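Local coordinates for protein putative beta-glucosidase (Bifidobacterium adolescentis, PDB 5WAB) that hydrolyses beta-glucosidic linkages as a glycoside hydrolase family 3 enzyme and probably also removes terminal alpha-L-arabinopyranosyl groups from ginsenosides, at residues A[126-131]-A[540-545]; A[133-138]-A[603-608]; A[586-591]-A[625-630]; A[645-650]-A[656-661]. All coordinates share one frame; numbering follows the deposited sequence.

Contact 1: residues A[126-131]-A[540-545]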
loop_
_atom_site.group_PDB
_atom_site.type_symbol
_atom_site.label_atom_id
_atom_site.label_comp_id
_atom_site.label_asym_id
_atom_site.label_seq_id
_atom_site.Cartn_x
_atom_site.Cartn_y
_atom_site.Cartn_z
ATOM N N SER A 126 1.009 -3.020 0.294
ATOM C CA SER A 126 1.805 -4.239 0.401
ATOM C C SER A 126 1.020 -5.325 1.119
ATOM O O SER A 126 -0.046 -5.086 1.689
ATOM C CB SER A 126 3.134 -3.980 1.126
ATOM O OG SER A 126 3.859 -5.180 1.336
ATOM N N GLU A 127 1.568 -6.539 1.064
ATOM C CA GLU A 127 1.145 -7.630 1.928
ATOM C C GLU A 127 1.830 -7.583 3.283
ATOM O O GLU A 127 1.451 -8.342 4.180
ATOM C CB GLU A 127 1.457 -8.977 1.270
ATOM C CG GLU A 127 2.950 -9.313 1.252
ATOM C CD GLU A 127 3.302 -10.491 0.357
ATOM O OE1 GLU A 127 2.708 -10.619 -0.732
ATOM O OE2 GLU A 127 4.167 -11.300 0.753
ATOM N N ASP A 128 2.839 -6.726 3.447
ATOM C CA ASP A 128 3.616 -6.658 4.670
ATOM C C ASP A 128 3.256 -5.404 5.448
ATOM O O ASP A 128 3.194 -4.319 4.858
ATOM C CB ASP A 128 5.112 -6.662 4.361
ATOM C CG ASP A 128 5.954 -6.604 5.615
ATOM O OD1 ASP A 128 6.021 -7.643 6.303
ATOM O OD2 ASP A 128 6.527 -5.534 5.926
ATOM N N PRO A 129 3.010 -5.500 6.759
ATOM C CA PRO A 129 2.610 -4.289 7.500
ATOM C C PRO A 129 3.708 -3.240 7.610
ATOM O O PRO A 129 3.415 -2.042 7.498
ATOM C CB PRO A 129 2.193 -4.843 8.869
ATOM C CG PRO A 129 2.932 -6.137 8.999
ATOM C CD PRO A 129 3.022 -6.702 7.612
ATOM N N TYR A 130 4.967 -3.647 7.802
ATOM C CA TYR A 130 6.043 -2.668 7.957
ATOM C C TYR A 130 6.232 -1.852 6.687
ATOM O O TYR A 130 6.391 -0.627 6.738
ATOM C CB TYR A 130 7.352 -3.366 8.322
ATOM C CG TYR A 130 8.501 -2.419 8.606
ATOM C CD1 TYR A 130 9.262 -1.892 7.571
ATOM C CD2 TYR A 130 8.852 -2.084 9.906
ATOM C CE1 TYR A 130 10.321 -1.035 7.815
ATOM C CE2 TYR A 130 9.919 -1.230 10.159
ATOM C CZ TYR A 130 10.647 -0.706 9.109
ATOM O OH TYR A 130 11.706 0.148 9.346
ATOM N N LEU A 131 6.257 -2.524 5.536
ATOM C CA LEU A 131 6.445 -1.826 4.271
ATOM C C LEU A 131 5.301 -0.858 4.000
ATOM O O LEU A 131 5.528 0.285 3.585
ATOM C CB LEU A 131 6.564 -2.843 3.139
ATOM C CG LEU A 131 6.839 -2.303 1.736
ATOM C CD1 LEU A 131 8.223 -1.667 1.658
ATOM C CD2 LEU A 131 6.682 -3.403 0.691
ATOM N N TYR A 540 8.035 -15.208 -7.925
ATOM C CA TYR A 540 8.970 -14.143 -7.605
ATOM C C TYR A 540 8.723 -13.705 -6.163
ATOM O O TYR A 540 7.568 -13.415 -5.791
ATOM C CB TYR A 540 8.827 -12.972 -8.580
ATOM C CG TYR A 540 9.088 -13.378 -10.017
ATOM C CD1 TYR A 540 10.373 -13.358 -10.547
ATOM C CD2 TYR A 540 8.048 -13.810 -10.837
ATOM C CE1 TYR A 540 10.615 -13.747 -11.861
ATOM C CE2 TYR A 540 8.279 -14.198 -12.147
ATOM C CZ TYR A 540 9.564 -14.165 -12.654
ATOM O OH TYR A 540 9.795 -14.549 -13.958
ATOM N N PRO A 541 9.760 -13.664 -5.331
ATOM C CA PRO A 541 9.557 -13.429 -3.899
ATOM C C PRO A 541 9.370 -11.957 -3.565
ATOM O O PRO A 541 9.715 -11.053 -4.329
ATOM C CB PRO A 541 10.848 -13.962 -3.272
ATOM C CG PRO A 541 11.880 -13.715 -4.326
ATOM C CD PRO A 541 11.178 -13.910 -5.655
ATOM N N PHE A 542 8.806 -11.739 -2.383
ATOM C CA PHE A 542 8.657 -10.400 -1.838
ATOM C C PHE A 542 10.010 -9.697 -1.784
ATOM O O PHE A 542 11.009 -10.282 -1.356
ATOM C CB PHE A 542 8.029 -10.497 -0.447
ATOM C CG PHE A 542 7.950 -9.194 0.285
ATOM C CD1 PHE A 542 6.904 -8.318 0.054
ATOM C CD2 PHE A 542 8.915 -8.855 1.220
ATOM C CE1 PHE A 542 6.828 -7.120 0.733
ATOM C CE2 PHE A 542 8.847 -7.664 1.899
ATOM C CZ PHE A 542 7.801 -6.792 1.659
ATOM N N GLY A 543 10.041 -8.443 -2.230
ATOM C CA GLY A 543 11.267 -7.669 -2.245
ATOM C C GLY A 543 12.214 -7.960 -3.392
ATOM O O GLY A 543 13.359 -7.497 -3.355
ATOM N N PHE A 544 11.783 -8.701 -4.412
ATOM C CA PHE A 544 12.652 -9.051 -5.526
ATOM C C PHE A 544 12.563 -8.014 -6.639
ATOM O O PHE A 544 11.515 -7.408 -6.875
ATOM C CB PHE A 544 12.301 -10.432 -6.089
ATOM C CG PHE A 544 13.082 -10.801 -7.328
ATOM C CD1 PHE A 544 14.339 -11.371 -7.229
ATOM C CD2 PHE A 544 12.556 -10.573 -8.591
ATOM C CE1 PHE A 544 15.057 -11.704 -8.367
ATOM C CE2 PHE A 544 13.269 -10.905 -9.729
ATOM C CZ PHE A 544 14.518 -11.472 -9.618
ATOM N N GLY A 545 13.684 -7.823 -7.329
ATOM C CA GLY A 545 13.729 -6.933 -8.469
ATOM C C GLY A 545 15.101 -6.864 -9.105
ATOM O O GLY A 545 16.113 -6.799 -8.402
#
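The CA atoms of Glu127 and Phe542 are 8.8 Å apart, the shortest such spacing here, so side chains bridge the two backbones. The contact joins the start of helix 129-144, in the TIM-barrel-type N-terminal domain of this family 3 glycosidase, to the type II beta turn Pro541 to Phe544 of the C-terminal domain. Phe542 provides the turn's whole share: with CG anti to the backbone N (chi1 174°), its ring packs among four residues of segment 126-131. Ser126 OG lies at the ring edge, near its plane, 3.6 Å from Phe542 CE1. Leu131 CD2 comes in obliquely to within 3.7 Å of Phe542 CZ, and Asp128 CB reaches the same CZ at 3.8 Å. Glu127 slides past the ring in the opposite direction, its carboxylate turned 20° from the ring plane and held by the backbone N atoms of Thr497 (through OE1) and Tyr528 (through OE2). The Tyr528 ring also stacks with Phe542. With an alanine here, Leu131 and Asp128 CB would probably lose their shared aromatic partner, opening a gap at the domain junction. The polar groups around the ring have other partners: Ser126 OG accepts from Asp128 N at 2.8 Å, an ST turn, and Asp128 OD1 forms a salt bridge with Arg529. Asp128 is also the N-cap residue, its OD2 accepting from Leu131 N at 3.0 Å on the anti side, 17° out of the carboxylate plane.

Contact 2: residues A[133-138]-A[603-608]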
loop_
_atom_site.group_PDB
_atom_site.type_symbol
_atom_site.label_atom_id
_atom_site.label_comp_id
_atom_site.label_asym_id
_atom_site.label_seq_id
_atom_site.Cartn_x
_atom_site.Cartn_y
_atom_site.Cartn_z
ATOM N N GLY A 133 3.303 0.659 6.136
ATOM C CA GLY A 133 3.326 1.800 7.035
ATOM C C GLY A 133 4.451 2.766 6.717
ATOM O O GLY A 133 4.252 3.984 6.693
ATOM N N HIS A 134 5.651 2.237 6.469
ATOM C CA HIS A 134 6.798 3.095 6.203
ATOM C C HIS A 134 6.816 3.660 4.787
ATOM O O HIS A 134 7.619 4.557 4.507
ATOM C CB HIS A 134 8.092 2.336 6.490
ATOM C CG HIS A 134 8.330 2.095 7.949
ATOM N ND1 HIS A 134 7.490 1.326 8.725
ATOM C CD2 HIS A 134 9.302 2.542 8.778
ATOM C CE1 HIS A 134 7.938 1.304 9.968
ATOM N NE2 HIS A 134 9.039 2.031 10.025
ATOM N N GLU A 135 5.945 3.179 3.901
ATOM C CA GLU A 135 5.775 3.795 2.589
ATOM C C GLU A 135 4.647 4.818 2.594
ATOM O O GLU A 135 4.858 5.991 2.268
ATOM C CB GLU A 135 5.510 2.722 1.533
ATOM C CG GLU A 135 6.748 1.974 1.103
ATOM C CD GLU A 135 6.474 1.048 -0.053
ATOM O OE1 GLU A 135 5.425 0.369 -0.030
ATOM O OE2 GLU A 135 7.296 1.014 -0.990
ATOM N N ALA A 136 3.442 4.387 2.971
ATOM C CA ALA A 136 2.277 5.253 2.847
ATOM C C ALA A 136 2.332 6.461 3.771
ATOM O O ALA A 136 1.588 7.423 3.546
ATOM C CB ALA A 136 1.005 4.452 3.109
ATOM N N VAL A 137 3.203 6.443 4.785
ATOM C CA VAL A 137 3.345 7.600 5.667
ATOM C C VAL A 137 3.795 8.823 4.879
ATOM O O VAL A 137 3.516 9.960 5.274
ATOM C CB VAL A 137 4.318 7.280 6.819
ATOM C CG1 VAL A 137 5.724 7.039 6.278
ATOM C CG2 VAL A 137 4.326 8.398 7.872
ATOM N N GLY A 138 4.485 8.613 3.754
ATOM C CA GLY A 138 4.894 9.735 2.930
ATOM C C GLY A 138 3.721 10.530 2.392
ATOM O O GLY A 138 3.817 11.750 2.229
ATOM N N LYS A 603 11.950 -5.744 8.765
ATOM C CA LYS A 603 12.034 -4.780 9.860
ATOM C C LYS A 603 12.847 -3.537 9.508
ATOM O O LYS A 603 13.169 -2.751 10.406
ATOM C CB LYS A 603 12.604 -5.434 11.123
ATOM C CG LYS A 603 11.673 -6.471 11.746
ATOM C CD LYS A 603 10.334 -5.855 12.158
ATOM C CE LYS A 603 9.441 -6.883 12.838
ATOM N NZ LYS A 603 8.159 -6.285 13.313
ATOM N N GLY A 604 13.189 -3.338 8.238
ATOM C CA GLY A 604 13.882 -2.134 7.823
ATOM C C GLY A 604 14.324 -2.174 6.375
ATOM O O GLY A 604 14.524 -3.260 5.819
ATOM N N PHE A 605 14.452 -1.007 5.744
ATOM C CA PHE A 605 14.925 -0.947 4.368
ATOM C C PHE A 605 15.454 0.445 4.070
ATOM O O PHE A 605 15.103 1.422 4.741
ATOM C CB PHE A 605 13.830 -1.352 3.365
ATOM C CG PHE A 605 12.611 -0.462 3.384
ATOM C CD1 PHE A 605 12.554 0.671 2.594
ATOM C CD2 PHE A 605 11.514 -0.782 4.173
ATOM C CE1 PHE A 605 11.428 1.486 2.608
ATOM C CE2 PHE A 605 10.391 0.024 4.183
ATOM C CZ PHE A 605 10.349 1.156 3.399
ATOM N N ARG A 606 16.332 0.505 3.068
ATOM C CA ARG A 606 16.934 1.760 2.633
ATOM C C ARG A 606 17.245 1.669 1.147
ATOM O O ARG A 606 17.933 0.742 0.712
ATOM C CB ARG A 606 18.211 2.065 3.415
ATOM C CG ARG A 606 18.760 3.425 3.067
ATOM C CD ARG A 606 17.718 4.551 3.266
ATOM N NE ARG A 606 18.316 5.861 3.024
ATOM C CZ ARG A 606 17.627 6.999 2.943
ATOM N NH1 ARG A 606 16.303 6.988 3.080
ATOM N NH2 ARG A 606 18.246 8.156 2.707
ATOM N N LYS A 607 16.731 2.610 0.362
ATOM C CA LYS A 607 17.040 2.707 -1.060
ATOM C C LYS A 607 18.165 3.717 -1.244
ATOM O O LYS A 607 18.117 4.815 -0.680
ATOM C CB LYS A 607 15.816 3.113 -1.881
ATOM C CG LYS A 607 16.013 2.987 -3.397
ATOM C CD LYS A 607 14.707 3.208 -4.139
ATOM C CE LYS A 607 14.785 2.739 -5.577
ATOM N NZ LYS A 607 13.439 2.786 -6.206
ATOM N N VAL A 608 19.174 3.342 -2.027
ATOM C CA VAL A 608 20.370 4.152 -2.227
ATOM C C VAL A 608 20.631 4.283 -3.721
ATOM O O VAL A 608 20.718 3.276 -4.432
ATOM C CB VAL A 608 21.594 3.543 -1.522
ATOM C CG1 VAL A 608 22.763 4.489 -1.606
ATOM C CG2 VAL A 608 21.273 3.217 -0.078
#
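His134 meets Phe605 through its CB, which lies 4.0 Å from Phe605 CE2 and equally far from Phe605 CZ. The CB atom approaches the ring obliquely, and no hydrogen bond spans the two segments; the contact is van der Waals in kind and modest, burying 97 Å² in all. The imidazole itself is occupied on the helix side: its ND1 bonds to Tyr130 O, one turn earlier, and its ring stacks with those of Tyr130 and His186. It is thus the root of the His134 side chain that touches the strand.

One residue further on, Glu135 adds its CG, 4.3 Å from Phe605 CZ and also oblique to the ring. Its carboxylate is directed away from the phenyl ring, and OE2 makes a weak hydrogen bond to Trp81 N; the Trp81 ring meets Phe605 edge-to-face. Beyond Glu135 the helix makes no contact with the strand segment, and its own bonds vary: Val137 N reaches Gly133 O at 3.3 Å with the usual alpha spacing, whereas Gly138 N reaches Glu135 O at 3.0 Å, only three residues back.

On the strand, Phe605 places CG between its backbone N and carbonyl carbon (chi1 61°), and this rotation brings the end of the ring nearer the helix. Just before it, Lys603 and Gly604 both face Val586, a classic beta bulge. Helix 129-144 connects parallel strands 102-106 and 149-155, neighbours in their sheet, so the arrangement is a barrel beta-alpha-beta crossover helix abutting strand 601-610, an outermost strand of the antiparallel sheet of the fibronectin type III-like domain.

Contact 3: residues A[586-591]-A[625-630]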
loop_
_atom_site.group_PDB
_atom_site.type_symbol
_atom_site.label_atom_id
_atom_site.label_comp_id
_atom_site.label_asym_id
_atom_site.label_seq_id
_atom_site.Cartn_x
_atom_site.Cartn_y
_atom_site.Cartn_z
ATOM N N VAL A 586 16.317 -5.484 5.518
ATOM C CA VAL A 586 16.706 -6.119 6.771
ATOM C C VAL A 586 15.525 -6.935 7.273
ATOM O O VAL A 586 14.410 -6.414 7.393
ATOM C CB VAL A 586 17.146 -5.090 7.830
ATOM C CG1 VAL A 586 17.405 -5.778 9.166
ATOM C CG2 VAL A 586 18.382 -4.340 7.361
ATOM N N TYR A 587 15.767 -8.216 7.540
ATOM C CA TYR A 587 14.779 -9.119 8.108
ATOM C C TYR A 587 15.251 -9.603 9.472
ATOM O O TYR A 587 16.452 -9.679 9.737
ATOM C CB TYR A 587 14.532 -10.321 7.179
ATOM C CG TYR A 587 13.951 -9.944 5.835
ATOM C CD1 TYR A 587 14.758 -9.469 4.813
ATOM C CD2 TYR A 587 12.594 -10.082 5.585
ATOM C CE1 TYR A 587 14.229 -9.123 3.591
ATOM C CE2 TYR A 587 12.058 -9.740 4.366
ATOM C CZ TYR A 587 12.879 -9.260 3.373
ATOM O OH TYR A 587 12.341 -8.919 2.156
ATOM N N VAL A 588 14.301 -9.913 10.349
ATOM C CA VAL A 588 14.609 -10.481 11.656
ATOM C C VAL A 588 14.099 -11.913 11.672
ATOM O O VAL A 588 12.899 -12.153 11.493
ATOM C CB VAL A 588 13.998 -9.660 12.802
ATOM C CG1 VAL A 588 14.071 -10.440 14.107
ATOM C CG2 VAL A 588 14.729 -8.329 12.939
ATOM N N ALA A 589 15.011 -12.861 11.890
ATOM C CA ALA A 589 14.673 -14.281 11.935
ATOM C C ALA A 589 14.777 -14.766 13.373
ATOM O O ALA A 589 15.884 -15.047 13.857
ATOM C CB ALA A 589 15.593 -15.099 11.022
ATOM N N PRO A 590 13.666 -14.884 14.090
ATOM C CA PRO A 590 13.727 -15.252 15.503
ATOM C C PRO A 590 13.866 -16.752 15.691
ATOM O O PRO A 590 13.485 -17.559 14.840
ATOM C CB PRO A 590 12.386 -14.754 16.050
ATOM C CG PRO A 590 11.466 -14.888 14.876
ATOM C CD PRO A 590 12.291 -14.593 13.651
ATOM N N GLY A 591 14.422 -17.115 16.843
ATOM C CA GLY A 591 14.491 -18.504 17.227
ATOM C C GLY A 591 13.154 -19.035 17.697
ATOM O O GLY A 591 12.134 -18.347 17.679
ATOM N N ARG A 625 10.384 -3.382 19.111
ATOM C CA ARG A 625 9.307 -3.892 18.271
ATOM C C ARG A 625 9.816 -4.691 17.072
ATOM O O ARG A 625 9.049 -5.460 16.484
ATOM C CB ARG A 625 8.418 -2.743 17.800
ATOM C CG ARG A 625 7.426 -2.243 18.854
ATOM C CD ARG A 625 6.274 -3.230 19.042
ATOM N NE ARG A 625 5.515 -3.409 17.805
ATOM C CZ ARG A 625 4.505 -2.634 17.424
ATOM N NH1 ARG A 625 4.111 -1.623 18.192
ATOM N NH2 ARG A 625 3.888 -2.874 16.272
ATOM N N ALA A 626 11.088 -4.542 16.699
ATOM C CA ALA A 626 11.634 -5.374 15.632
ATOM C C ALA A 626 11.796 -6.823 16.062
ATOM O O ALA A 626 11.980 -7.692 15.203
ATOM C CB ALA A 626 12.981 -4.829 15.160
ATOM N N PHE A 627 11.753 -7.095 17.370
ATOM C CA PHE A 627 11.945 -8.435 17.911
ATOM C C PHE A 627 10.750 -8.928 18.713
ATOM O O PHE A 627 10.834 -9.996 19.333
ATOM C CB PHE A 627 13.196 -8.475 18.795
ATOM C CG PHE A 627 14.441 -7.998 18.105
ATOM C CD1 PHE A 627 15.178 -8.860 17.307
ATOM C CD2 PHE A 627 14.885 -6.697 18.267
ATOM C CE1 PHE A 627 16.319 -8.428 16.672
ATOM C CE2 PHE A 627 16.029 -6.258 17.635
ATOM C CZ PHE A 627 16.748 -7.125 16.836
ATOM N N ALA A 628 9.638 -8.202 18.713
ATOM C CA ALA A 628 8.529 -8.485 19.612
ATOM C C ALA A 628 7.324 -9.018 18.850
ATOM O O ALA A 628 6.962 -8.499 17.791
ATOM C CB ALA A 628 8.124 -7.229 20.386
ATOM N N TYR A 629 6.681 -10.032 19.416
ATOM C CA TYR A 629 5.391 -10.491 18.934
ATOM C C TYR A 629 4.309 -10.048 19.905
ATOM O O TYR A 629 4.588 -9.645 21.035
ATOM C CB TYR A 629 5.358 -12.018 18.762
ATOM C CG TYR A 629 5.683 -12.824 20.012
ATOM C CD1 TYR A 629 4.713 -13.079 20.978
ATOM C CD2 TYR A 629 6.962 -13.342 20.217
ATOM C CE1 TYR A 629 5.006 -13.821 22.112
ATOM C CE2 TYR A 629 7.265 -14.083 21.350
ATOM C CZ TYR A 629 6.282 -14.318 22.293
ATOM O OH TYR A 629 6.576 -15.059 23.414
ATOM N N TRP A 630 3.065 -10.117 19.449
ATOM C CA TRP A 630 1.945 -9.855 20.334
ATOM C C TRP A 630 1.627 -11.111 21.131
ATOM O O TRP A 630 1.405 -12.183 20.559
ATOM C CB TRP A 630 0.720 -9.399 19.544
ATOM C CG TRP A 630 -0.393 -8.990 20.446
ATOM C CD1 TRP A 630 -1.468 -9.742 20.821
ATOM C CD2 TRP A 630 -0.520 -7.740 21.126
ATOM N NE1 TRP A 630 -2.268 -9.029 21.678
ATOM C CE2 TRP A 630 -1.707 -7.795 21.882
ATOM C CE3 TRP A 630 0.247 -6.571 21.156
ATOM C CZ2 TRP A 630 -2.142 -6.730 22.668
ATOM C CZ3 TRP A 630 -0.183 -5.516 21.931
ATOM C CH2 TRP A 630 -1.370 -5.600 22.678
#
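The ring of Phe627 is met by Val588 obliquely, neither squarely over a face nor at an edge, with Val588 CG1 3.7 Å from Phe627 CD1; from outside the pair, the Tyr644 ring joins it in an edge-to-face arrangement. The Phe627 and Val588 side chains cross at about a right angle. Phe627 has CG anti to its carbonyl carbon (chi1 -55°), a rotation that swings the end of the ring nearer the strand than its CB direction alone would suggest.

The second flat group is the Ala626 peptide carbonyl. Ala626 O sits 3.6 Å from Val588 CG1 and the same 3.6 Å from Val588 CG2, so both branches of the valine pack around this oxygen. Val588 CG2 also approaches Ala626 CB, though only to 4.5 Å. The nearest CA atoms, those of Val588 and Phe627, are 7.1 Å apart, and no hydrogen bond crosses between the segments: the separation is spanned by the Val588 branches meeting the Phe627 ring and the Ala626 carbonyl. A glycine in place of Val588 is likely to strip Phe627 and Ala626 of their apolar neighbour on the strand, leaving a gap beside Phe627 CD1 and setting the ring freer to turn.

Lys603 packs its side chain on Val588 from the adjoining strand, and Ala626 touches that lysine too. Strand 580-590 runs between strands 601-610 and 642-648 in the antiparallel sheet of the fibronectin type III-like domain. The partner segment leaves a short 3-10 turn to enter strand 628-631, which pairs with strand 636-639, while Trp630 at its far end rests against helix 173-180 through Arg174 and Arg177.

Contact 4: residues A[645-650]-A[656-661]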
loop_
_atom_site.group_PDB
_atom_site.type_symbol
_atom_site.label_atom_id
_atom_site.label_comp_id
_atom_site.label_asym_id
_atom_site.label_seq_id
_atom_site.Cartn_x
_atom_site.Cartn_y
_atom_site.Cartn_z
ATOM N N THR A 645 18.258 -13.744 14.550
ATOM C CA THR A 645 19.132 -13.609 13.396
ATOM C C THR A 645 18.713 -12.383 12.597
ATOM O O THR A 645 17.547 -12.256 12.207
ATOM C CB THR A 645 19.086 -14.856 12.513
ATOM O OG1 THR A 645 19.650 -15.971 13.214
ATOM C CG2 THR A 645 19.883 -14.619 11.246
ATOM N N VAL A 646 19.653 -11.467 12.388
ATOM C CA VAL A 646 19.440 -10.300 11.543
ATOM C C VAL A 646 19.968 -10.632 10.155
ATOM O O VAL A 646 21.141 -10.992 10.000
ATOM C CB VAL A 646 20.130 -9.054 12.117
ATOM C CG1 VAL A 646 19.908 -7.869 11.204
ATOM C CG2 VAL A 646 19.604 -8.760 13.510
ATOM N N GLU A 647 19.097 -10.546 9.152
ATOM C CA GLU A 647 19.444 -10.837 7.771
ATOM C C GLU A 647 19.499 -9.543 6.973
ATOM O O GLU A 647 18.607 -8.696 7.083
ATOM C CB GLU A 647 18.432 -11.797 7.139
ATOM C CG GLU A 647 18.299 -13.120 7.880
ATOM C CD GLU A 647 17.110 -13.938 7.412
ATOM O OE1 GLU A 647 16.192 -13.356 6.794
ATOM O OE2 GLU A 647 17.085 -15.161 7.678
ATOM N N VAL A 648 20.535 -9.401 6.152
ATOM C CA VAL A 648 20.718 -8.234 5.299
ATOM C C VAL A 648 20.808 -8.718 3.862
ATOM O O VAL A 648 21.568 -9.646 3.560
ATOM C CB VAL A 648 21.972 -7.430 5.690
ATOM C CG1 VAL A 648 22.103 -6.192 4.819
ATOM C CG2 VAL A 648 21.924 -7.053 7.160
ATOM N N GLY A 649 20.026 -8.112 2.986
ATOM C CA GLY A 649 20.023 -8.532 1.604
ATOM C C GLY A 649 19.268 -7.571 0.718
ATOM O O GLY A 649 19.000 -6.427 1.092
ATOM N N THR A 650 18.944 -8.050 -0.481
ATOM C CA THR A 650 18.224 -7.251 -1.463
ATOM C C THR A 650 16.887 -7.876 -1.832
ATOM O O THR A 650 16.235 -7.420 -2.780
ATOM C CB THR A 650 19.089 -7.047 -2.708
ATOM O OG1 THR A 650 19.503 -8.318 -3.213
ATOM C CG2 THR A 650 20.322 -6.239 -2.345
ATOM N N ALA A 656 22.417 -11.373 1.804
ATOM C CA ALA A 656 23.844 -11.224 1.566
ATOM C C ALA A 656 24.666 -11.597 2.787
ATOM O O ALA A 656 25.734 -12.200 2.651
ATOM C CB ALA A 656 24.161 -9.789 1.137
ATOM N N ALA A 657 24.189 -11.256 3.980
ATOM C CA ALA A 657 24.932 -11.528 5.198
ATOM C C ALA A 657 23.949 -11.658 6.347
ATOM O O ALA A 657 22.854 -11.096 6.309
ATOM C CB ALA A 657 25.960 -10.435 5.493
ATOM N N VAL A 658 24.344 -12.424 7.362
ATOM C CA VAL A 658 23.543 -12.601 8.564
ATOM C C VAL A 658 24.451 -12.445 9.774
ATOM O O VAL A 658 25.676 -12.548 9.681
ATOM C CB VAL A 658 22.814 -13.963 8.604
ATOM C CG1 VAL A 658 21.873 -14.102 7.420
ATOM C CG2 VAL A 658 23.817 -15.105 8.638
ATOM N N ALA A 659 23.829 -12.166 10.915
ATOM C CA ALA A 659 24.534 -12.057 12.183
ATOM C C ALA A 659 23.534 -12.309 13.298
ATOM O O ALA A 659 22.370 -11.921 13.190
ATOM C CB ALA A 659 25.197 -10.687 12.348
ATOM N N VAL A 660 23.994 -12.957 14.361
ATOM C CA VAL A 660 23.135 -13.372 15.462
ATOM C C VAL A 660 23.315 -12.404 16.621
ATOM O O VAL A 660 24.446 -12.072 16.996
ATOM C CB VAL A 660 23.449 -14.815 15.893
ATOM C CG1 VAL A 660 22.628 -15.203 17.117
ATOM C CG2 VAL A 660 23.197 -15.778 14.744
ATOM N N VAL A 661 22.202 -11.928 17.171
ATOM C CA VAL A 661 22.215 -11.147 18.399
ATOM C C VAL A 661 21.392 -11.882 19.444
ATOM O O VAL A 661 20.409 -12.563 19.132
ATOM C CB VAL A 661 21.686 -9.714 18.187
ATOM C CG1 VAL A 661 22.582 -8.983 17.231
ATOM C CG2 VAL A 661 20.263 -9.735 17.657
#
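Val646 and Ala659 form a hydrogen-bonded pair at the middle of an antiparallel beta hairpin, strands 642-648 and 654-663, in the fibronectin type III-like region; the two short strand axes run at 161° to each other. Val646 N gives to Ala659 O at 2.9 Å, nearly along the C=O axis, and Ala659 N returns a bond to Val646 O at 3.1 Å. Val646 O receives a further CA-H...O contact from Val658 CA at 3.2 Å. The next hydrogen-bonded pair repeats the scheme, Val648 N giving to Ala657 O at 2.9 Å, but here the return side is doubled. Val648 O accepts from both Ala657 N, at 3.1 Å, and Ala656 N, at 2.6 Å, because the two alanines face the one valine in a classic beta bulge. Thr645 and Glu647, in the non-hydrogen-bonded pairs with Val660 and Val658, direct their backbone bonds to the other neighbour, strand 580-590, at Ala589 and Tyr587. Side chains alternate between the sheet's faces. Val646, Val648 and Ala657 turn to strand 551-560, and the two valines also touch strand 566-574. Thr645, Glu647, Val658 and Val660 occupy the opposite face, where the Glu647 carboxylate is satisfied at OE1 by His600 ND1. The extended Glu647 chain lies alongside Val658, pointing the same way, with Glu647 CG 3.7 Å from Val658 CG1.

Overall arrangement
Contacts 1 and 2 use successive turns of helix 129-144, with centres 11 Å apart, and touch where Leu131 CD1 packs 3.7 Å from Phe605 CE2. Contacts 2, 3 and 4 all reach one antiparallel sheet: Lys603 N lies 2.9 Å from Val586 O, a probable hydrogen bond linking contacts 2 and 3, and Glu647 N lies 2.8 Å from Tyr587 O between contacts 3 and 4. Contact 1 touches contact 3 through Phe542 CD2, 3.6 Å from Tyr587 OH. The series thus runs from the barrel domain to the outer hairpin of the sheet. Family 3 enzymes generally place their active site between the first two domains, the pair that contact 1 joins.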